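AT-rich interactive domain-containing protein 4 (Arabidopsis thaliana, PDB 6LQF) recognises DNA and the histone mark H3K4me3 through its ARID-PHD cassette, and probably acts in the regulation of transcription. Local coordinates at residues C16-A19 / H20-V23; G89-F92 / S93-N97; H114-T117 / Y118-Y122. All coordinates share one frame; numbering follows the deposited sequence.

Contact 1: residues C16-A19 / H20-V23; sequences CGRA and HIQV. With ZN (zinc ion), chain E.
Arg18 bends forward along the chain, so that its guanidinium group settles beside Ile21, three residues further along the loop that leads into helix 26-39. Its CB starts close to the zinc ligand, 3.7 Å from SG of Cys16. CG stands anti to the backbone N (chi1 -162°), and bends at chi2 and chi3 then bring the head alongside the carbonyl of Ala19. CD lies 4.0 Å from Ala19 O, too far to do more than carry the nitrogens up to it, and these grasp that same oxygen. NE donates to Ala19 O at 2.8 Å, in the carbonyl plane. NH2 donates to it at 2.9 Å, a little tilted from that plane. The grip is side-on, two N-H groups converging on one atom, and Ala19 O lies within 5° of the guanidinium plane, which fixes the rotation of the head.

One face of the guanidinium is covered by Ile21 CD1, set toward the rim, while NH2 also lies 3.9 Å from Ile21 CB. NH1 bonds to the hydroxyl of Tyr122, and NH2 has a salt bridge to Asp128. Further along, Ala19 CB touches Val23 CG2 loosely, and Val23 N bonds back to His20 O.

At the other end of the loop, Cys16 SG binds the zinc ion at 2.2 Å, the remaining ligands being His14, Asp32 and His126. The amide of Arg18 points almost straight at that sulfur, N to SG 3.5 Å with an N-H...S angle of 170°. Such an N-H would be expected to ease the negative charge of a zinc-bound thiolate, while the side chain of Arg18 ties the loop to Tyr122 and Asp128.

Contact 2: residues G89-F92 / S93-N97; sequences GQVF and SKMRN
Gly89 O is held by two hydroxyls, that of Ser93 one turn on in the chain and that of Thr174 from a distant part of it. Ser93 OG donates at 3.1 Å, but it reaches Gly89 O from above the carbonyl plane, 53° out of it. The hydroxyl is put there by chi1 of 62°, which tucks OG between the backbone N and the carbonyl carbon and turns it back toward the preceding turn.

Two backbone bonds follow, both spanning three residues: Lys94 N donates to Val91 O at 3.1 Å, and Met95 N donates to Phe92 O at the same length. This tight spacing follows the wider, pi-type turn at 89-91, and Met95 alone then takes an extended backbone, which ends this run of turns.

Met95 folds its side chain back over this path. Its CG lies 3.5 Å from Val91 O, and SD reaches CG1 of Val91 at 4.2 Å, a light apolar touch. Phe92 leans the other way along the chain, with CG anti to the backbone N (chi1 -178°). The far atoms of its ring meet Asn97 obliquely, CZ coming 3.6 Å from Asn97 O, while CE1 meets the CB of the same residue at 3.9 Å. Asn97 is set firmly: its amide bonds to the carbonyls of Leu59 and Arg63 and to the amide N of Asp65, so both ends of the group are used.

Gln90 points away from the turn, to Arg76 and Ala172 and to the bound peptide, and Lys94 forms a salt bridge with Glu72. The turn lies at the C-terminal part of helix 87-91 in the ARID domain: Val91 and Met95 pack on Leu69 of helix 66-74, and Phe92 and Met95 on Leu111 of helix 107-118.

Contact 3: residues H114-T117 / Y118-Y122; sequences HYET and YLLEY
Tyr115 and Leu119 make the main CH-pi contact: Leu119 CB sits over the centre of the Tyr115 ring, 3.7 Å from its centroid and only 2° off the normal. Chi1 of -165°, CG opposite the backbone N, swings the ring there. A second one joins neighbours, Thr117 CG2 lying over one face of the Tyr118 ring toward its rim, 4.0 Å from the centroid. Apolar touches extend the first, with Leu119 CD1 at 3.7 Å from Tyr115 CD2 and Leu120 CD1 near Tyr115 CE1.

Among the backbone bonds, Tyr118 N to His114 O and Leu119 N to Tyr115 O keep the helical spacing. Leu120 N reaches Tyr115 O only weakly, as the chain bends at Leu119. A water mends the break, donating to Glu116 O at 2.9 Å and accepting from Glu121 N.

With an alanine in place of Tyr115 this ring is gone, which would probably leave a gap beside helix 66-74 and Glu123 without its bond to the hydroxyl.

His114 packs on a DNA phosphate. The kink joins helix 107-118 to helix 120-124: Tyr115 faces Val73 and Val74 of helix 66-74, while Tyr118 and Leu119 pack on Leu37 and Phe29 of helix 26-39.

How the contacts relate
The three contacts follow one another along the chain, and contacts 2 and 3 both belong to the ARID domain. Contacts 1 and 3 meet directly, Arg18 NH1 lying 2.9 Å from Tyr122 OH in a probable hydrogen bond. The same hydroxyl bonds to Asp32, a ligand of the zinc ion that Cys16 binds, so contact 3 reaches that site as a second shell; the side chain of Leu119 is about 11 Å from the metal. Contacts 2 and 3 do not touch, their nearest atoms being about 7 Å apart. The nearest atom of each is about 4 Å from the bound DNA, whereas contact 1 stays about 21 Å from it; contact 2 also meets the bound peptide, through Gln90 and Lys94.

Contact 1: residues C16-A19 / H20-V23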
ATOM      1  N   CYS A  16       9.196   2.375 -19.826  1.00 60.51           N
ATOM      2  CA  CYS A  16       7.774   2.012 -19.826  1.00 55.82           C
ATOM      3  C   CYS A  16       6.762   3.130 -20.133  1.00 46.49           C
ATOM      4  O   CYS A  16       5.877   2.921 -20.943  1.00 51.89           O
ATOM      5  CB  CYS A  16       7.412   1.313 -18.490  1.00 50.38           C
ATOM      6  SG  CYS A  16       7.148   2.247 -16.926  1.00 25.79           S
ATOM      7  N   GLY A  17       6.854   4.293 -19.508  1.00 39.27           N
ATOM      8  CA  GLY A  17       5.816   5.309 -19.691  1.00 42.66           C
ATOM      9  C   GLY A  17       4.423   4.926 -19.187  1.00 42.50           C
ATOM     10  O   GLY A  17       3.413   5.447 -19.658  1.00 40.73           O
ATOM     11  N   ARG A  18       4.375   4.009 -18.225  1.00 35.07           N
ATOM     12  CA  ARG A  18       3.137   3.583 -17.586  1.00 30.90           C
ATOM     13  C   ARG A  18       2.440   4.783 -16.980  1.00 31.22           C
ATOM     14  O   ARG A  18       3.114   5.709 -16.479  1.00 32.92           O
ATOM     15  CB  ARG A  18       3.447   2.557 -16.497  1.00 28.33           C
ATOM     16  CG  ARG A  18       2.271   1.698 -16.015  1.00 24.83           C
ATOM     17  CD  ARG A  18       2.403   1.387 -14.556  1.00 23.02           C
ATOM     18  NE  ARG A  18       2.272   2.630 -13.793  1.00 22.87           N
ATOM     19  CZ  ARG A  18       2.877   2.888 -12.639  1.00 22.23           C
ATOM     20  NH1 ARG A  18       3.696   1.994 -12.086  1.00 21.94           N
ATOM     21  NH2 ARG A  18       2.652   4.079 -12.041  1.00 21.88           N
ATOM     22  N   ALA A  19       1.109   4.770 -17.003  1.00 27.73           N
ATOM     23  CA  ALA A  19       0.309   5.822 -16.382  1.00 27.19           C
ATOM     24  C   ALA A  19       0.680   6.041 -14.911  1.00 28.78           C
ATOM     25  O   ALA A  19       1.044   5.092 -14.223  1.00 26.47           O
ATOM     26  CB  ALA A  19      -1.175   5.485 -16.482  1.00 28.97           C
ATOM     27  N   HIS A  20       0.550   7.280 -14.428  1.00 29.31           N
ATOM     28  CA  HIS A  20       0.730   7.566 -13.012  1.00 29.04           C
ATOM     29  C   HIS A  20      -0.193   6.714 -12.151  1.00 25.44           C
ATOM     30  O   HIS A  20      -1.310   6.421 -12.516  1.00 27.75           O
ATOM     31  CB  HIS A  20       0.482   9.051 -12.735  1.00 35.18           C
ATOM     32  CG  HIS A  20       1.500   9.956 -13.349  1.00 51.85           C
ATOM     33  ND1 HIS A  20       1.782  11.207 -12.846  1.00 63.75           N
ATOM     34  CD2 HIS A  20       2.291   9.801 -14.436  1.00 62.35           C
ATOM     35  CE1 HIS A  20       2.708  11.781 -13.591  1.00 69.44           C
ATOM     36  NE2 HIS A  20       3.038  10.947 -14.562  1.00 68.73           N
ATOM     37  N   ILE A  21       0.263   6.378 -10.958  1.00 24.66           N
ATOM     38  CA  ILE A  21      -0.410   5.349 -10.159  1.00 22.55           C
ATOM     39  C   ILE A  21      -1.808   5.766  -9.712  1.00 29.63           C
ATOM     40  O   ILE A  21      -2.644   4.896  -9.491  1.00 33.98           O
ATOM     41  CB  ILE A  21       0.469   4.931  -8.916  1.00 34.24           C
ATOM     42  CG1 ILE A  21       0.018   3.582  -8.326  1.00 29.62           C
ATOM     43  CG2 ILE A  21       0.510   6.075  -7.891  1.00 31.28           C
ATOM     44  CD1 ILE A  21       0.096   2.431  -9.313  1.00 29.90           C
ATOM     45  N   GLN A  22      -2.090   7.065  -9.666  1.00 28.47           N
ATOM     46  CA  GLN A  22      -3.432   7.526  -9.279  1.00 32.23           C
ATOM     47  C   GLN A  22      -4.511   7.212 -10.313  1.00 34.09           C
ATOM     48  O   GLN A  22      -5.681   7.136  -9.968  1.00 38.70           O
ATOM     49  CB  GLN A  22      -3.447   9.043  -9.016  1.00 31.03           C
ATOM     50  CG  GLN A  22      -2.547   9.475  -7.877  1.00 41.27           C
ATOM     51  CD  GLN A  22      -1.158   9.922  -8.337  1.00 52.90           C
ATOM     52  OE1 GLN A  22      -0.638   9.478  -9.371  1.00 43.88           O
ATOM     53  NE2 GLN A  22      -0.554  10.826  -7.562  1.00 60.23           N
ATOM     54  N   VAL A  23      -4.117   7.047 -11.574  1.00 30.72           N
ATOM     55  CA  VAL A  23      -5.070   6.888 -12.658  1.00 27.93           C
ATOM     56  C   VAL A  23      -4.767   5.605 -13.483  1.00 28.87           C
ATOM     57  O   VAL A  23      -5.386   5.371 -14.511  1.00 34.68           O
ATOM     58  CB  VAL A  23      -5.026   8.063 -13.628  1.00 32.25           C
ATOM     59  CG1 VAL A  23      -5.543   9.334 -12.969  1.00 33.42           C
ATOM     60  CG2 VAL A  23      -3.613   8.248 -14.178  1.00 37.11           C
TER
HETATM   61 ZN    ZN E 801       7.291   0.439 -15.682  1.00 23.77          ZN

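Contact 2: residues G89-F92 / S93-N97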
ATOM      1  N   GLY A  89      -4.424  -5.483   8.721  1.00 17.83           N
ATOM      2  CA  GLY A  89      -5.568  -4.616   8.954  1.00 19.96           C
ATOM      3  C   GLY A  89      -5.835  -3.518   7.954  1.00 18.16           C
ATOM      4  O   GLY A  89      -6.983  -3.050   7.863  1.00 23.18           O
ATOM      5  N   GLN A  90      -4.835  -3.051   7.222  1.00 16.06           N
ATOM      6  CA  GLN A  90      -5.033  -1.961   6.268  1.00 18.01           C
ATOM      7  C   GLN A  90      -4.600  -2.321   4.850  1.00 17.54           C
ATOM      8  O   GLN A  90      -5.069  -1.690   3.913  1.00 23.36           O
ATOM      9  CB  GLN A  90      -4.258  -0.703   6.696  1.00 16.29           C
ATOM     10  CG  GLN A  90      -4.894  -0.016   7.876  1.00 16.36           C
ATOM     11  CD  GLN A  90      -4.108   1.229   8.283  1.00 16.11           C
ATOM     12  OE1 GLN A  90      -3.694   2.017   7.398  1.00 17.37           O
ATOM     13  NE2 GLN A  90      -3.916   1.418   9.597  1.00 15.50           N
ATOM     14  N   VAL A  91      -3.754  -3.337   4.645  1.00 16.30           N
ATOM     15  CA  VAL A  91      -3.383  -3.685   3.275  1.00 16.66           C
ATOM     16  C   VAL A  91      -4.283  -4.805   2.797  1.00 16.35           C
ATOM     17  O   VAL A  91      -4.939  -4.681   1.729  1.00 16.53           O
ATOM     18  CB  VAL A  91      -1.915  -4.130   3.178  1.00 16.09           C
ATOM     19  CG1 VAL A  91      -1.513  -4.580   1.770  1.00 17.63           C
ATOM     20  CG2 VAL A  91      -1.052  -2.942   3.604  1.00 17.61           C
ATOM     21  N   PHE A  92      -4.289  -5.890   3.572  1.00 16.15           N
ATOM     22  CA  PHE A  92      -5.115  -7.069   3.226  1.00 17.19           C
ATOM     23  C   PHE A  92      -6.580  -6.717   3.067  1.00 17.71           C
ATOM     24  O   PHE A  92      -7.240  -7.255   2.186  1.00 18.31           O
ATOM     25  CB  PHE A  92      -4.899  -8.163   4.283  1.00 18.13           C
ATOM     26  CG  PHE A  92      -5.648  -9.469   4.029  1.00 17.16           C
ATOM     27  CD1 PHE A  92      -5.526 -10.143   2.823  1.00 18.94           C
ATOM     28  CD2 PHE A  92      -6.408 -10.037   5.038  1.00 18.81           C
ATOM     29  CE1 PHE A  92      -6.161 -11.386   2.629  1.00 20.18           C
ATOM     30  CE2 PHE A  92      -7.042 -11.254   4.859  1.00 21.01           C
ATOM     31  CZ  PHE A  92      -6.924 -11.925   3.642  1.00 20.37           C
ATOM     32  N   SER A  93      -7.097  -5.817   3.884  1.00 17.66           N
ATOM     33  CA  SER A  93      -8.511  -5.424   3.836  1.00 17.36           C
ATOM     34  C   SER A  93      -8.937  -4.772   2.531  1.00 19.80           C
ATOM     35  O   SER A  93     -10.145  -4.710   2.248  1.00 19.77           O
ATOM     36  CB  SER A  93      -8.769  -4.515   5.038  1.00 24.56           C
ATOM     37  OG  SER A  93      -7.947  -3.366   4.888  1.00 27.28           O
ATOM     38  N   LYS A  94      -7.994  -4.298   1.723  1.00 16.74           N
ATOM     39  CA  LYS A  94      -8.280  -3.629   0.454  1.00 17.03           C
ATOM     40  C   LYS A  94      -8.054  -4.536  -0.733  1.00 19.38           C
ATOM     41  O   LYS A  94      -8.244  -4.120  -1.899  1.00 21.36           O
ATOM     42  CB  LYS A  94      -7.380  -2.422   0.261  1.00 22.30           C
ATOM     43  CG  LYS A  94      -7.530  -1.325   1.282  1.00 24.66           C
ATOM     44  CD  LYS A  94      -8.944  -0.805   1.271  1.00 24.08           C
ATOM     45  CE  LYS A  94      -9.198   0.026   0.042  1.00 28.19           C
ATOM     46  NZ  LYS A  94      -8.310   1.205   0.033  1.00 37.33           N
ATOM     47  N   MET A  95      -7.536  -5.740  -0.476  1.00 18.67           N
ATOM     48  CA  MET A  95      -7.300  -6.700  -1.550  1.00 16.14           C
ATOM     49  C   MET A  95      -8.471  -7.580  -1.847  1.00 15.53           C
ATOM     50  O   MET A  95      -9.263  -7.874  -0.955  1.00 18.06           O
ATOM     51  CB  MET A  95      -6.120  -7.595  -1.191  1.00 16.11           C
ATOM     52  CG  MET A  95      -4.874  -6.788  -1.021  1.00 16.62           C
ATOM     53  SD  MET A  95      -3.427  -7.692  -0.384  1.00 17.91           S
ATOM     54  CE  MET A  95      -3.161  -8.903  -1.730  1.00 17.95           C
ATOM     55  N   ARG A  96      -8.558  -8.050  -3.093  1.00 16.60           N
ATOM     56  CA  ARG A  96      -9.642  -8.996  -3.432  1.00 19.54           C
ATOM     57  C   ARG A  96      -9.574 -10.265  -2.590  1.00 19.08           C
ATOM     58  O   ARG A  96     -10.617 -10.950  -2.423  1.00 23.15           O
ATOM     59  CB  ARG A  96      -9.602  -9.405  -4.912  1.00 18.84           C
ATOM     60  CG  ARG A  96      -9.966  -8.301  -5.824  1.00 20.75           C
ATOM     61  CD  ARG A  96     -10.162  -8.928  -7.234  1.00 20.46           C
ATOM     62  NE  ARG A  96      -8.910  -9.319  -7.863  1.00 22.37           N
ATOM     63  CZ  ARG A  96      -8.233  -8.507  -8.670  1.00 25.65           C
ATOM     64  NH1 ARG A  96      -8.686  -7.279  -8.894  1.00 27.15           N
ATOM     65  NH2 ARG A  96      -7.104  -8.889  -9.230  1.00 27.97           N
ATOM     66  N   ASN A  97      -8.387 -10.567  -2.042  1.00 16.74           N
ATOM     67  CA  ASN A  97      -8.185 -11.789  -1.261  1.00 17.92           C
ATOM     68  C   ASN A  97      -8.842 -11.734   0.111  1.00 20.14           C
ATOM     69  O   ASN A  97      -8.984 -12.769   0.772  1.00 20.78           O
ATOM     70  CB  ASN A  97      -6.685 -12.053  -1.134  1.00 17.19           C
ATOM     71  CG  ASN A  97      -6.025 -12.045  -2.469  1.00 19.09           C
ATOM     72  OD1 ASN A  97      -5.617 -11.008  -2.973  1.00 18.54           O
ATOM     73  ND2 ASN A  97      -5.986 -13.217  -3.106  1.00 17.03           N
TER

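Contact 3: residues H114-T117 / Y118-Y122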
ATOM      1  N   HIS A 114       5.346 -11.865  -0.429  1.00 17.18           N
ATOM      2  CA  HIS A 114       4.902 -11.720  -1.818  1.00 17.49           C
ATOM      3  C   HIS A 114       5.344 -10.369  -2.372  1.00 17.36           C
ATOM      4  O   HIS A 114       5.644 -10.268  -3.572  1.00 19.16           O
ATOM      5  CB  HIS A 114       3.384 -11.796  -1.933  1.00 18.24           C
ATOM      6  CG  HIS A 114       2.800 -13.171  -1.743  1.00 17.09           C
ATOM      7  ND1 HIS A 114       3.300 -14.288  -2.370  1.00 23.74           N
ATOM      8  CD2 HIS A 114       1.692 -13.578  -1.065  1.00 19.54           C
ATOM      9  CE1 HIS A 114       2.548 -15.332  -2.066  1.00 27.85           C
ATOM     10  NE2 HIS A 114       1.565 -14.931  -1.278  1.00 24.41           N
ATOM     11  N   TYR A 115       5.371  -9.321  -1.506  1.00 16.30           N
ATOM     12  CA  TYR A 115       5.785  -8.035  -2.007  1.00 17.29           C
ATOM     13  C   TYR A 115       7.260  -8.106  -2.398  1.00 18.22           C
ATOM     14  O   TYR A 115       7.657  -7.630  -3.470  1.00 18.39           O
ATOM     15  CB  TYR A 115       5.568  -6.950  -0.940  1.00 17.15           C
ATOM     16  CG  TYR A 115       5.639  -5.547  -1.499  1.00 17.29           C
ATOM     17  CD1 TYR A 115       6.874  -4.900  -1.725  1.00 16.80           C
ATOM     18  CD2 TYR A 115       4.487  -4.852  -1.786  1.00 16.13           C
ATOM     19  CE1 TYR A 115       6.934  -3.607  -2.223  1.00 16.09           C
ATOM     20  CE2 TYR A 115       4.554  -3.581  -2.268  1.00 18.17           C
ATOM     21  CZ  TYR A 115       5.761  -2.963  -2.485  1.00 16.94           C
ATOM     22  OH  TYR A 115       5.775  -1.677  -2.990  1.00 20.69           O
ATOM     23  N   GLU A 116       8.075  -8.712  -1.535  1.00 18.75           N
ATOM     24  CA  GLU A 116       9.475  -8.933  -1.883  1.00 22.89           C
ATOM     25  C   GLU A 116       9.656  -9.692  -3.203  1.00 20.50           C
ATOM     26  O   GLU A 116      10.517  -9.338  -4.011  1.00 22.96           O
ATOM     27  CB  GLU A 116      10.166  -9.713  -0.770  1.00 22.11           C
ATOM     28  CG  GLU A 116      10.421  -8.817   0.419  1.00 28.99           C
ATOM     29  CD  GLU A 116      11.023  -9.547   1.603  1.00 53.86           C
ATOM     30  OE1 GLU A 116      10.871 -10.789   1.695  1.00 58.59           O
ATOM     31  OE2 GLU A 116      11.643  -8.870   2.445  1.00 57.00           O
ATOM     32  N   THR A 117       8.866 -10.736  -3.438  1.00 18.78           N
ATOM     33  CA  THR A 117       8.985 -11.534  -4.677  1.00 19.33           C
ATOM     34  C   THR A 117       8.599 -10.734  -5.922  1.00 19.84           C
ATOM     35  O   THR A 117       9.326 -10.740  -6.937  1.00 19.44           O
ATOM     36  CB  THR A 117       8.080 -12.773  -4.525  1.00 19.66           C
ATOM     37  OG1 THR A 117       8.541 -13.524  -3.384  1.00 23.56           O
ATOM     38  CG2 THR A 117       8.092 -13.688  -5.797  1.00 21.83           C
ATOM     39  N   TYR A 118       7.420 -10.080  -5.897  1.00 18.05           N
ATOM     40  CA  TYR A 118       6.858  -9.551  -7.121  1.00 18.41           C
ATOM     41  C   TYR A 118       7.062  -8.063  -7.314  1.00 17.27           C
ATOM     42  O   TYR A 118       7.061  -7.565  -8.458  1.00 19.39           O
ATOM     43  CB  TYR A 118       5.344  -9.836  -7.184  1.00 17.39           C
ATOM     44  CG  TYR A 118       5.003 -11.279  -7.403  1.00 15.68           C
ATOM     45  CD1 TYR A 118       5.051 -11.825  -8.690  1.00 17.29           C
ATOM     46  CD2 TYR A 118       4.630 -12.101  -6.333  1.00 19.50           C
ATOM     47  CE1 TYR A 118       4.745 -13.158  -8.908  1.00 16.40           C
ATOM     48  CE2 TYR A 118       4.294 -13.451  -6.537  1.00 19.29           C
ATOM     49  CZ  TYR A 118       4.381 -13.964  -7.837  1.00 17.61           C
ATOM     50  OH  TYR A 118       4.044 -15.285  -8.067  1.00 20.95           O
ATOM     51  N   LEU A 119       7.179  -7.306  -6.185  1.00 15.95           N
ATOM     52  CA  LEU A 119       6.949  -5.856  -6.280  1.00 16.26           C
ATOM     53  C   LEU A 119       8.074  -4.979  -5.757  1.00 16.03           C
ATOM     54  O   LEU A 119       8.107  -3.787  -6.093  1.00 17.95           O
ATOM     55  CB  LEU A 119       5.648  -5.495  -5.522  1.00 17.03           C
ATOM     56  CG  LEU A 119       4.355  -6.075  -6.112  1.00 17.11           C
ATOM     57  CD1 LEU A 119       3.148  -5.788  -5.144  1.00 16.38           C
ATOM     58  CD2 LEU A 119       4.153  -5.441  -7.468  1.00 17.57           C
ATOM     59  N   LEU A 120       9.034  -5.511  -4.992  1.00 17.90           N
ATOM     60  CA  LEU A 120       9.996  -4.604  -4.370  1.00 19.78           C
ATOM     61  C   LEU A 120      10.953  -3.938  -5.370  1.00 19.32           C
ATOM     62  O   LEU A 120      11.148  -2.704  -5.375  1.00 20.15           O
ATOM     63  CB  LEU A 120      10.765  -5.366  -3.315  1.00 21.08           C
ATOM     64  CG  LEU A 120      11.714  -4.477  -2.552  1.00 23.17           C
ATOM     65  CD1 LEU A 120      11.042  -3.272  -1.895  1.00 25.07           C
ATOM     66  CD2 LEU A 120      12.332  -5.366  -1.477  1.00 27.25           C
ATOM     67  N   GLU A 121      11.534  -4.753  -6.263  1.00 20.29           N
ATOM     68  CA  GLU A 121      12.368  -4.177  -7.309  1.00 20.24           C
ATOM     69  C   GLU A 121      11.576  -3.241  -8.204  1.00 18.49           C
ATOM     70  O   GLU A 121      12.043  -2.187  -8.603  1.00 20.41           O
ATOM     71  CB  GLU A 121      12.999  -5.295  -8.153  1.00 21.29           C
ATOM     72  CG  GLU A 121      13.948  -6.117  -7.298  1.00 25.99           C
ATOM     73  CD  GLU A 121      14.614  -7.262  -8.049  1.00 40.54           C
ATOM     74  OE1 GLU A 121      14.205  -7.584  -9.201  1.00 34.38           O
ATOM     75  OE2 GLU A 121      15.576  -7.811  -7.465  1.00 44.36           O
ATOM     76  N   TYR A 122      10.347  -3.656  -8.494  1.00 17.57           N
ATOM     77  CA  TYR A 122       9.453  -2.774  -9.280  1.00 16.53           C
ATOM     78  C   TYR A 122       9.243  -1.435  -8.607  1.00 18.18           C
ATOM     79  O   TYR A 122       9.315  -0.389  -9.252  1.00 20.09           O
ATOM     80  CB  TYR A 122       8.121  -3.475  -9.526  1.00 17.95           C
ATOM     81  CG  TYR A 122       7.172  -2.709 -10.447  1.00 18.06           C
ATOM     82  CD1 TYR A 122       6.297  -1.720  -9.928  1.00 17.98           C
ATOM     83  CD2 TYR A 122       7.130  -3.001 -11.809  1.00 18.86           C
ATOM     84  CE1 TYR A 122       5.472  -1.021 -10.740  1.00 18.79           C
ATOM     85  CE2 TYR A 122       6.271  -2.317 -12.662  1.00 17.30           C
ATOM     86  CZ  TYR A 122       5.466  -1.335 -12.119  1.00 17.51           C
ATOM     87  OH  TYR A 122       4.624  -0.633 -12.944  1.00 18.79           O
TER
HETATM   88  O   HOH W   1      11.144  -7.748  -6.377  1.00 24.09           O